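Long-range contacts in putative nucleic acid-binding lipoprotein (Klebsiella pneumoniae subsp. pneumoniae MGH 78578, PDB 3F1Z), which is a putative lipoprotein of unknown function whose OB-fold suggests that it may bind nucleic acid: residues Q15-V21 / N128-V132; V52-I58 / G106-V112; Y71-M77 / L88-S94. Residues are numbered along the deposited sequence.

Interaction 1. Residues Q15-V21 / N128-V132; sequences QPGDDAV and NPKVV
K130 NZ lies 3.1 Å from D18 OD1 in a salt bridge and donates to P16 O at 3.2 Å. K130 extends, all four chi angles t, from strand 129-131 to the start of helix 18-22, where G17 holds the N-cap position and V21 N bonds to G17 O at 3.0 Å. The CA-to-CB bond of D18 points sideways, and chi1 m with chi2 16° brings OD1 within bonding distance of the ammonium. Q15 (chi1 and chi2 t) sends NE2 to N128 O at 3.1 Å, a weak bond; at N128, phi/psi 45/47, the chain turns a corner. The CA atoms of Q15 and N128 lie 7.8 Å apart, those of V21 and V132 7.9 Å. Packing is slight: V21 CG1 meets V132 CG2 at 3.8 Å, beside V112. The first modelled residues and helix 18-22 are tied to strand 129-131, which pairs with 108-114 in the OB-fold sheet, mainly by one ammonium that bonds to a carboxylate and a carbonyl, so the contact is chiefly electrostatic.

Interaction 2. Residues V52-I58 / G106-V112; sequences VKVRGVI and GSVATIV
I58, with both chi angles m, lays CG1 4.0 Å from A109 CB and CD1 4.2 Å from I111 CD1. V54, A109 and I111 point to the same buried face of two antiparallel strands of the OB-fold's curled sheet, 51-65 and 108-114, and I58 packs alongside; M77 of strand 71-78 and F90 of strand 88-93 pack against I111. The short strand axes approach to 4.6 Å, with 144° between their directions. V54 and I111 form a hydrogen-bonded pair (V54 N to I111 O and I111 N to V54 O, both 3.0 Å), as do G56 and A109 (G56 N to A109 O 3.0 Å, A109 N to G56 O 2.8 Å). The non-hydrogen-bonded pairs are K53-V112, R55-T110 and V57-V108, each with CA atoms 4.2 Å apart. On the face carrying K53, R55, V57, V108, T110 and V112, K53 CG rests 3.5 Å from T110 CG2, and V57 CG2 lies 3.8 Å from V108 CG2. R55, extended through chi3, lies with V108 CG1 over one face of its guanidinium and makes a salt bridge with E80; K53 turns at chi3 (p), its NZ bonding to V21 O. Farther along, I58 N reaches S107 O at 3.1 Å. G106 adopts phi/psi 93/-8, where a CB would jam against the preceding carbonyl, and its N donates to I58 O at 2.7 Å.

Interaction 3. Residues Y71-M77 / L88-S94; sequences YYFIVTM and LTFNFGS
S94 CB sits over the face of the Y71 ring, 3.7 Å from its centroid, in a CH-pi contact; Y71 is p with chi2 86°. Two waters join the same ends: water 1 donates to Y71 O at 2.7 Å and accepts from S94 N at 2.9 Å, while water 2 lies 2.7 Å from S94 OG and bonds weakly to Y71 N at 3.4 Å. Y72 is also p, which sets its CD2 3.5 Å from N91 OD1; N91 itself is t. On the face shared by Y72, I74, T76, T89 and N91, I74, m at both chi angles, brings CG2 to 4.1 Å from T89 CB, and T76 OG1 lies 3.7 Å from T89 CG2, with T89 in p so that its OG1 bonds to T125. Strands 71-78 and 88-93, with axes 4.6 Å apart at closest and directions 157° apart, form a beta hairpin of the OB-fold sheet. Its hydrogen-bonded pairs are F73-F92 (F73 N to F92 O and F92 N to F73 O, both 2.9 Å), V75-F90 (V75 N to F90 O 3.0 Å, F90 N to V75 O 2.8 Å) and M77-L88 (M77 N to L88 O 2.7 Å, L88 N to M77 O 2.8 Å). Their side chains line the buried face. F73, F90 and F92 are all m at chi1; V75, t, puts CG2 3.7 Å from F92 CE1. Selenomethionine M77 runs t, t, m, leaving SE 5.2 Å from the F90 centroid at the ring edge, a Met-aromatic contact, with CE 4.0 Å from F90 CE1.

Interactions 2 and 3 are strand pairings of one curled sheet, and their inner faces share a core: I111 CG2 lies 3.4 Å from F90 CE2, and I58 CD1 is 3.6 Å from V75 CG1. Interaction 2 is the more buried, largely aliphatic, whereas interaction 3 brings aromatic rings and finishes in a water-bridged Y71-S94 end. Interaction 1 lies nearer the surface, relies on a charged side chain rather than paired backbones, and encloses the other two along the chain. It still joins them: K130 N probably bonds to V112 O at 2.8 Å, V21 O to K53 NZ at 2.8 Å, and P129 CB packs 3.7 Å from F92 CZ.

Interaction 1. Residues Q15-V21 / N128-V132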
loop_
_atom_site.group_PDB
_atom_site.type_symbol
_atom_site.label_atom_id
_atom_site.label_comp_id
_atom_site.label_asym_id
_atom_site.label_seq_id
_atom_site.Cartn_x
_atom_site.Cartn_y
_atom_site.Cartn_z
ATOM N N GLN A 15 -0.041 -8.445 -12.765
ATOM C CA GLN A 15 -0.269 -7.028 -12.361
ATOM C C GLN A 15 -1.342 -6.362 -13.246
ATOM O O GLN A 15 -1.360 -6.580 -14.470
ATOM C CB GLN A 15 1.028 -6.207 -12.422
ATOM C CG GLN A 15 0.846 -4.792 -11.839
ATOM C CD GLN A 15 2.155 -4.062 -11.578
ATOM O OE1 GLN A 15 2.914 -3.784 -12.514
ATOM N NE2 GLN A 15 2.409 -3.717 -10.312
ATOM N N PRO A 16 -2.233 -5.542 -12.640
ATOM C CA PRO A 16 -3.255 -4.900 -13.472
ATOM C C PRO A 16 -2.698 -3.720 -14.292
ATOM O O PRO A 16 -1.917 -2.904 -13.756
ATOM C CB PRO A 16 -4.299 -4.416 -12.442
ATOM C CG PRO A 16 -3.866 -4.978 -11.128
ATOM C CD PRO A 16 -2.399 -5.155 -11.230
ATOM N N GLY A 17 -3.101 -3.660 -15.571
ATOM C CA GLY A 17 -2.702 -2.596 -16.502
ATOM C C GLY A 17 -3.551 -1.340 -16.345
ATOM O O GLY A 17 -4.529 -1.332 -15.609
ATOM N N ASP A 18 -3.197 -0.288 -17.074
ATOM C CA ASP A 18 -3.861 1.025 -16.947
ATOM C C ASP A 18 -5.395 1.070 -16.969
ATOM O O ASP A 18 -6.002 1.678 -16.091
ATOM C CB ASP A 18 -3.288 2.017 -17.974
ATOM C CG ASP A 18 -1.900 2.531 -17.584
ATOM O OD1 ASP A 18 -1.233 1.925 -16.707
ATOM O OD2 ASP A 18 -1.478 3.556 -18.160
ATOM N N ASP A 19 -6.033 0.453 -17.950
ATOM C CA ASP A 19 -7.499 0.508 -17.997
ATOM C C ASP A 19 -8.154 -0.301 -16.858
ATOM O O ASP A 19 -9.220 0.080 -16.384
ATOM C CB ASP A 19 -8.065 0.175 -19.408
ATOM C CG ASP A 19 -7.535 -1.142 -19.979
ATOM O OD1 ASP A 19 -6.669 -1.787 -19.317
ATOM O OD2 ASP A 19 -7.984 -1.510 -21.097
ATOM N N ALA A 20 -7.525 -1.389 -16.413
ATOM C CA ALA A 20 -8.035 -2.149 -15.263
ATOM C C ALA A 20 -7.945 -1.284 -13.995
ATOM O O ALA A 20 -8.809 -1.335 -13.131
ATOM C CB ALA A 20 -7.251 -3.450 -15.070
ATOM N N VAL A 21 -6.881 -0.496 -13.910
ATOM C CA VAL A 21 -6.634 0.400 -12.786
ATOM C C VAL A 21 -7.656 1.541 -12.736
ATOM O O VAL A 21 -8.220 1.826 -11.673
ATOM C CB VAL A 21 -5.207 0.973 -12.847
ATOM C CG1 VAL A 21 -5.114 2.297 -12.102
ATOM C CG2 VAL A 21 -4.184 -0.076 -12.359
ATOM N N ASN A 128 3.898 -5.664 -4.465
ATOM C CA ASN A 128 3.906 -5.401 -5.943
ATOM C C ASN A 128 3.185 -4.129 -6.352
ATOM O O ASN A 128 2.406 -4.121 -7.258
ATOM C CB ASN A 128 3.340 -6.578 -6.693
ATOM C CG ASN A 128 4.123 -7.838 -6.428
ATOM O OD1 ASN A 128 5.365 -7.867 -6.580
ATOM N ND2 ASN A 128 3.415 -8.910 -6.019
ATOM N N PRO A 129 3.462 -3.035 -5.661
ATOM C CA PRO A 129 2.661 -1.877 -5.899
ATOM C C PRO A 129 2.942 -1.134 -7.141
ATOM O O PRO A 129 4.021 -1.271 -7.714
ATOM C CB PRO A 129 2.968 -0.972 -4.695
ATOM C CG PRO A 129 3.911 -1.694 -3.869
ATOM C CD PRO A 129 4.461 -2.820 -4.614
ATOM N N LYS A 130 1.999 -0.271 -7.496
ATOM C CA LYS A 130 2.111 0.563 -8.699
ATOM C C LYS A 130 1.537 1.945 -8.380
ATOM O O LYS A 130 0.380 2.061 -7.942
ATOM C CB LYS A 130 1.352 -0.095 -9.853
ATOM C CG LYS A 130 1.508 0.567 -11.202
ATOM C CD LYS A 130 0.419 0.027 -12.231
ATOM C CE LYS A 130 0.560 0.524 -13.692
ATOM N NZ LYS A 130 -0.526 -0.189 -14.583
ATOM N N VAL A 131 2.351 2.985 -8.532
ATOM C CA VAL A 131 1.855 4.319 -8.272
ATOM C C VAL A 131 0.996 4.763 -9.451
ATOM O O VAL A 131 1.445 4.739 -10.580
ATOM C CB VAL A 131 2.980 5.331 -8.010
ATOM C CG1 VAL A 131 2.389 6.791 -7.952
ATOM C CG2 VAL A 131 3.740 4.971 -6.714
ATOM N N VAL A 132 -0.246 5.139 -9.176
ATOM C CA VAL A 132 -1.205 5.530 -10.205
ATOM C C VAL A 132 -1.071 7.008 -10.473
ATOM O O VAL A 132 -0.837 7.409 -11.610
ATOM C CB VAL A 132 -2.641 5.239 -9.751
ATOM C CG1 VAL A 132 -3.636 5.733 -10.797
ATOM C CG2 VAL A 132 -2.803 3.742 -9.454
#

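Interaction 2. Residues V52-I58 / G106-V112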
loop_
_atom_site.group_PDB
_atom_site.type_symbol
_atom_site.label_atom_id
_atom_site.label_comp_id
_atom_site.label_asym_id
_atom_site.label_seq_id
_atom_site.Cartn_x
_atom_site.Cartn_y
_atom_site.Cartn_z
ATOM N N VAL A 52 -5.898 -3.634 -4.440
ATOM C CA VAL A 52 -6.664 -2.510 -3.994
ATOM C C VAL A 52 -5.960 -1.226 -4.410
ATOM O O VAL A 52 -4.746 -1.204 -4.521
ATOM C CB VAL A 52 -6.927 -2.571 -2.479
ATOM C CG1 VAL A 52 -7.832 -3.813 -2.147
ATOM C CG2 VAL A 52 -5.645 -2.558 -1.707
ATOM N N LYS A 53 -6.745 -0.176 -4.650
ATOM C CA LYS A 53 -6.257 1.148 -5.047
ATOM C C LYS A 53 -6.578 2.094 -3.885
ATOM O O LYS A 53 -7.758 2.381 -3.594
ATOM C CB LYS A 53 -6.929 1.571 -6.366
ATOM C CG LYS A 53 -6.373 2.853 -6.922
ATOM C CD LYS A 53 -6.736 3.109 -8.379
ATOM C CE LYS A 53 -8.096 3.665 -8.568
ATOM N NZ LYS A 53 -8.292 4.124 -9.988
ATOM N N VAL A 54 -5.545 2.532 -3.174
ATOM C CA VAL A 54 -5.724 3.322 -1.927
ATOM C C VAL A 54 -5.114 4.703 -2.091
ATOM O O VAL A 54 -3.993 4.844 -2.579
ATOM C CB VAL A 54 -5.081 2.609 -0.718
ATOM C CG1 VAL A 54 -5.343 3.380 0.627
ATOM C CG2 VAL A 54 -5.574 1.179 -0.608
ATOM N N ARG A 55 -5.866 5.721 -1.677
ATOM C CA ARG A 55 -5.454 7.119 -1.773
ATOM C C ARG A 55 -5.150 7.621 -0.374
ATOM O O ARG A 55 -5.844 7.257 0.572
ATOM C CB ARG A 55 -6.581 7.909 -2.400
ATOM C CG ARG A 55 -6.383 9.400 -2.529
ATOM C CD ARG A 55 -7.512 9.919 -3.396
ATOM N NE ARG A 55 -7.437 11.339 -3.647
ATOM C CZ ARG A 55 -7.909 12.221 -2.806
ATOM N NH1 ARG A 55 -8.454 11.782 -1.714
ATOM N NH2 ARG A 55 -7.831 13.507 -3.037
ATOM N N GLY A 56 -4.121 8.451 -0.237
ATOM C CA GLY A 56 -3.671 8.915 1.093
ATOM C C GLY A 56 -2.484 9.861 1.017
ATOM O O GLY A 56 -2.055 10.235 -0.050
ATOM N N VAL A 57 -1.977 10.268 2.169
ATOM C CA VAL A 57 -0.852 11.163 2.225
ATOM C C VAL A 57 0.358 10.352 2.629
ATOM O O VAL A 57 0.341 9.656 3.642
ATOM C CB VAL A 57 -1.047 12.336 3.231
ATOM C CG1 VAL A 57 0.207 13.169 3.278
ATOM C CG2 VAL A 57 -2.207 13.220 2.838
ATOM N N ILE A 58 1.411 10.466 1.825
ATOM C CA ILE A 58 2.634 9.775 2.065
ATOM C C ILE A 58 3.322 10.495 3.216
ATOM O O ILE A 58 3.487 11.711 3.170
ATOM C CB ILE A 58 3.524 9.773 0.819
ATOM C CG1 ILE A 58 2.806 9.050 -0.329
ATOM C CG2 ILE A 58 4.883 9.092 1.117
ATOM C CD1 ILE A 58 2.323 7.615 0.011
ATOM N N GLY A 106 4.390 14.116 2.471
ATOM C CA GLY A 106 3.498 15.256 2.591
ATOM C C GLY A 106 2.565 15.421 1.389
ATOM O O GLY A 106 1.669 16.260 1.433
ATOM N N SER A 107 2.767 14.628 0.321
ATOM C CA SER A 107 1.934 14.701 -0.887
ATOM C C SER A 107 0.942 13.559 -0.945
ATOM O O SER A 107 1.244 12.420 -0.547
ATOM C CB SER A 107 2.782 14.647 -2.149
ATOM O OG SER A 107 3.512 15.850 -2.320
ATOM N N VAL A 108 -0.249 13.876 -1.430
ATOM C CA VAL A 108 -1.288 12.883 -1.588
ATOM C C VAL A 108 -0.872 11.987 -2.740
ATOM O O VAL A 108 -0.303 12.457 -3.706
ATOM C CB VAL A 108 -2.669 13.557 -1.873
ATOM C CG1 VAL A 108 -3.718 12.544 -2.227
ATOM C CG2 VAL A 108 -3.121 14.373 -0.683
ATOM N N ALA A 109 -1.088 10.689 -2.629
ATOM C CA ALA A 109 -0.808 9.775 -3.735
ATOM C C ALA A 109 -1.856 8.677 -3.737
ATOM O O ALA A 109 -2.549 8.491 -2.747
ATOM C CB ALA A 109 0.567 9.161 -3.624
ATOM N N THR A 110 -1.928 7.952 -4.849
ATOM C CA THR A 110 -2.806 6.828 -5.020
ATOM C C THR A 110 -1.940 5.726 -5.526
ATOM O O THR A 110 -1.244 5.880 -6.529
ATOM C CB THR A 110 -3.911 7.110 -6.040
ATOM O OG1 THR A 110 -4.611 8.282 -5.639
ATOM C CG2 THR A 110 -4.926 5.930 -6.119
ATOM N N ILE A 111 -2.010 4.590 -4.842
ATOM C CA ILE A 111 -1.188 3.440 -5.145
ATOM C C ILE A 111 -2.024 2.165 -5.160
ATOM O O ILE A 111 -2.879 1.950 -4.295
ATOM C CB ILE A 111 -0.092 3.316 -4.075
ATOM C CG1 ILE A 111 0.674 4.645 -3.960
ATOM C CG2 ILE A 111 0.865 2.133 -4.370
ATOM C CD1 ILE A 111 1.825 4.651 -2.967
ATOM N N VAL A 112 -1.814 1.349 -6.184
ATOM C CA VAL A 112 -2.450 0.050 -6.316
ATOM C C VAL A 112 -1.469 -0.947 -5.733
ATOM O O VAL A 112 -0.280 -0.859 -6.008
ATOM C CB VAL A 112 -2.694 -0.330 -7.761
ATOM C CG1 VAL A 112 -3.339 -1.791 -7.864
ATOM C CG2 VAL A 112 -3.607 0.613 -8.321
#

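Interaction 3. Residues Y71-M77 / L88-S94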
loop_
_atom_site.group_PDB
_atom_site.type_symbol
_atom_site.label_atom_id
_atom_site.label_comp_id
_atom_site.label_asym_id
_atom_site.label_seq_id
_atom_site.Cartn_x
_atom_site.Cartn_y
_atom_site.Cartn_z
ATOM N N TYR A 71 17.763 -4.743 -2.292
ATOM C CA TYR A 71 17.301 -3.630 -1.510
ATOM C C TYR A 71 15.867 -3.445 -1.938
ATOM O O TYR A 71 15.423 -3.989 -2.966
ATOM C CB TYR A 71 18.150 -2.365 -1.696
ATOM C CG TYR A 71 18.127 -1.797 -3.064
ATOM C CD1 TYR A 71 17.134 -0.931 -3.435
ATOM C CD2 TYR A 71 19.063 -2.163 -3.997
ATOM C CE1 TYR A 71 17.080 -0.422 -4.691
ATOM C CE2 TYR A 71 19.037 -1.628 -5.286
ATOM C CZ TYR A 71 18.041 -0.759 -5.616
ATOM O OH TYR A 71 17.974 -0.232 -6.859
ATOM N N TYR A 72 15.129 -2.696 -1.143
ATOM C CA TYR A 72 13.728 -2.474 -1.427
ATOM C C TYR A 72 13.327 -1.165 -0.748
ATOM O O TYR A 72 14.138 -0.542 -0.130
ATOM C CB TYR A 72 12.908 -3.664 -0.949
ATOM C CG TYR A 72 12.856 -3.799 0.552
ATOM C CD1 TYR A 72 13.885 -4.415 1.245
ATOM C CD2 TYR A 72 11.788 -3.294 1.275
ATOM C CE1 TYR A 72 13.861 -4.553 2.638
ATOM C CE2 TYR A 72 11.721 -3.430 2.691
ATOM C CZ TYR A 72 12.769 -4.058 3.363
ATOM O OH TYR A 72 12.760 -4.168 4.742
ATOM N N PHE A 73 12.066 -0.743 -0.892
ATOM C CA PHE A 73 11.606 0.493 -0.325
ATOM C C PHE A 73 10.317 0.270 0.406
ATOM O O PHE A 73 9.500 -0.487 -0.063
ATOM C CB PHE A 73 11.276 1.469 -1.426
ATOM C CG PHE A 73 12.392 1.765 -2.369
ATOM C CD1 PHE A 73 12.547 1.049 -3.516
ATOM C CD2 PHE A 73 13.234 2.829 -2.145
ATOM C CE1 PHE A 73 13.583 1.356 -4.418
ATOM C CE2 PHE A 73 14.258 3.147 -3.024
ATOM C CZ PHE A 73 14.430 2.398 -4.162
ATOM N N ILE A 74 10.131 0.937 1.539
ATOM C CA ILE A 74 8.866 0.964 2.258
ATOM C C ILE A 74 8.303 2.401 2.103
ATOM O O ILE A 74 9.003 3.405 2.370
ATOM C CB ILE A 74 9.047 0.673 3.756
ATOM C CG1 ILE A 74 9.522 -0.739 3.973
ATOM C CG2 ILE A 74 7.720 0.676 4.464
ATOM C CD1 ILE A 74 8.471 -1.841 3.516
ATOM N N VAL A 75 7.044 2.483 1.676
ATOM C CA VAL A 75 6.298 3.740 1.537
ATOM C C VAL A 75 5.130 3.645 2.514
ATOM O O VAL A 75 4.401 2.655 2.521
ATOM C CB VAL A 75 5.801 3.924 0.127
ATOM C CG1 VAL A 75 4.794 5.058 0.053
ATOM C CG2 VAL A 75 6.986 4.207 -0.794
ATOM N N THR A 76 5.012 4.636 3.396
ATOM C CA THR A 76 3.994 4.643 4.437
ATOM C C THR A 76 3.006 5.754 4.136
ATOM O O THR A 76 3.409 6.880 3.831
ATOM C CB THR A 76 4.597 4.889 5.828
ATOM O OG1 THR A 76 5.667 3.986 6.032
ATOM C CG2 THR A 76 3.572 4.700 6.945
HETATM N N MSE A 77 1.722 5.452 4.320
HETATM C CA MSE A 77 0.636 6.339 3.930
HETATM C C MSE A 77 -0.329 6.515 5.073
HETATM O O MSE A 77 -0.666 5.529 5.740
HETATM C CB MSE A 77 -0.092 5.681 2.746
HETATM C CG MSE A 77 -1.171 6.507 2.128
HETATM SE SE MSE A 77 -2.261 5.515 0.841
HETATM C CE MSE A 77 -1.208 5.878 -0.775
ATOM N N LEU A 88 -0.807 2.800 6.479
ATOM C CA LEU A 88 -0.746 1.686 5.558
ATOM C C LEU A 88 0.654 1.741 4.930
ATOM O O LEU A 88 1.125 2.842 4.588
ATOM C CB LEU A 88 -1.824 1.864 4.514
ATOM C CG LEU A 88 -1.899 0.851 3.379
ATOM C CD1 LEU A 88 -2.218 -0.536 3.899
ATOM C CD2 LEU A 88 -2.926 1.343 2.364
ATOM N N THR A 89 1.320 0.597 4.786
ATOM C CA THR A 89 2.634 0.578 4.175
ATOM C C THR A 89 2.571 -0.248 2.903
ATOM O O THR A 89 1.728 -1.143 2.782
ATOM C CB THR A 89 3.684 -0.072 5.070
ATOM O OG1 THR A 89 3.198 -1.403 5.410
ATOM C CG2 THR A 89 3.939 0.757 6.354
ATOM N N PHE A 90 3.476 0.072 1.980
ATOM C CA PHE A 90 3.616 -0.583 0.720
ATOM C C PHE A 90 5.070 -0.982 0.558
ATOM O O PHE A 90 5.962 -0.231 0.887
ATOM C CB PHE A 90 3.312 0.395 -0.405
ATOM C CG PHE A 90 1.921 0.923 -0.405
ATOM C CD1 PHE A 90 1.551 1.921 0.458
ATOM C CD2 PHE A 90 1.020 0.492 -1.348
ATOM C CE1 PHE A 90 0.295 2.416 0.457
ATOM C CE2 PHE A 90 -0.235 0.999 -1.371
ATOM C CZ PHE A 90 -0.601 1.951 -0.453
ATOM N N ASN A 91 5.316 -2.124 -0.039
ATOM C CA ASN A 91 6.676 -2.630 -0.181
ATOM C C ASN A 91 6.999 -2.676 -1.651
ATOM O O ASN A 91 6.452 -3.512 -2.378
ATOM C CB ASN A 91 6.754 -4.020 0.421
ATOM C CG ASN A 91 8.139 -4.600 0.394
ATOM O OD1 ASN A 91 8.903 -4.328 -0.481
ATOM N ND2 ASN A 91 8.466 -5.410 1.390
ATOM N N PHE A 92 7.902 -1.783 -2.071
ATOM C CA PHE A 92 8.322 -1.692 -3.476
ATOM C C PHE A 92 9.660 -2.339 -3.696
ATOM O O PHE A 92 10.645 -1.938 -3.074
ATOM C CB PHE A 92 8.487 -0.234 -3.911
ATOM C CG PHE A 92 7.193 0.553 -4.119
ATOM C CD1 PHE A 92 6.571 1.194 -3.068
ATOM C CD2 PHE A 92 6.690 0.756 -5.377
ATOM C CE1 PHE A 92 5.434 1.987 -3.266
ATOM C CE2 PHE A 92 5.548 1.557 -5.578
ATOM C CZ PHE A 92 4.938 2.172 -4.520
ATOM N N GLY A 93 9.712 -3.327 -4.592
ATOM C CA GLY A 93 10.977 -3.981 -4.972
ATOM C C GLY A 93 11.874 -2.993 -5.718
ATOM O O GLY A 93 11.427 -1.919 -6.178
ATOM N N SER A 94 13.139 -3.369 -5.863
ATOM C CA SER A 94 14.136 -2.516 -6.461
ATOM C C SER A 94 13.843 -2.164 -7.889
ATOM O O SER A 94 14.276 -1.107 -8.372
ATOM C CB SER A 94 15.545 -3.155 -6.347
ATOM O OG SER A 94 15.603 -4.504 -6.791
HETATM O O HOH W 1 13.663 -5.696 -4.210
HETATM O O HOH W 2 17.504 -5.968 -5.459
#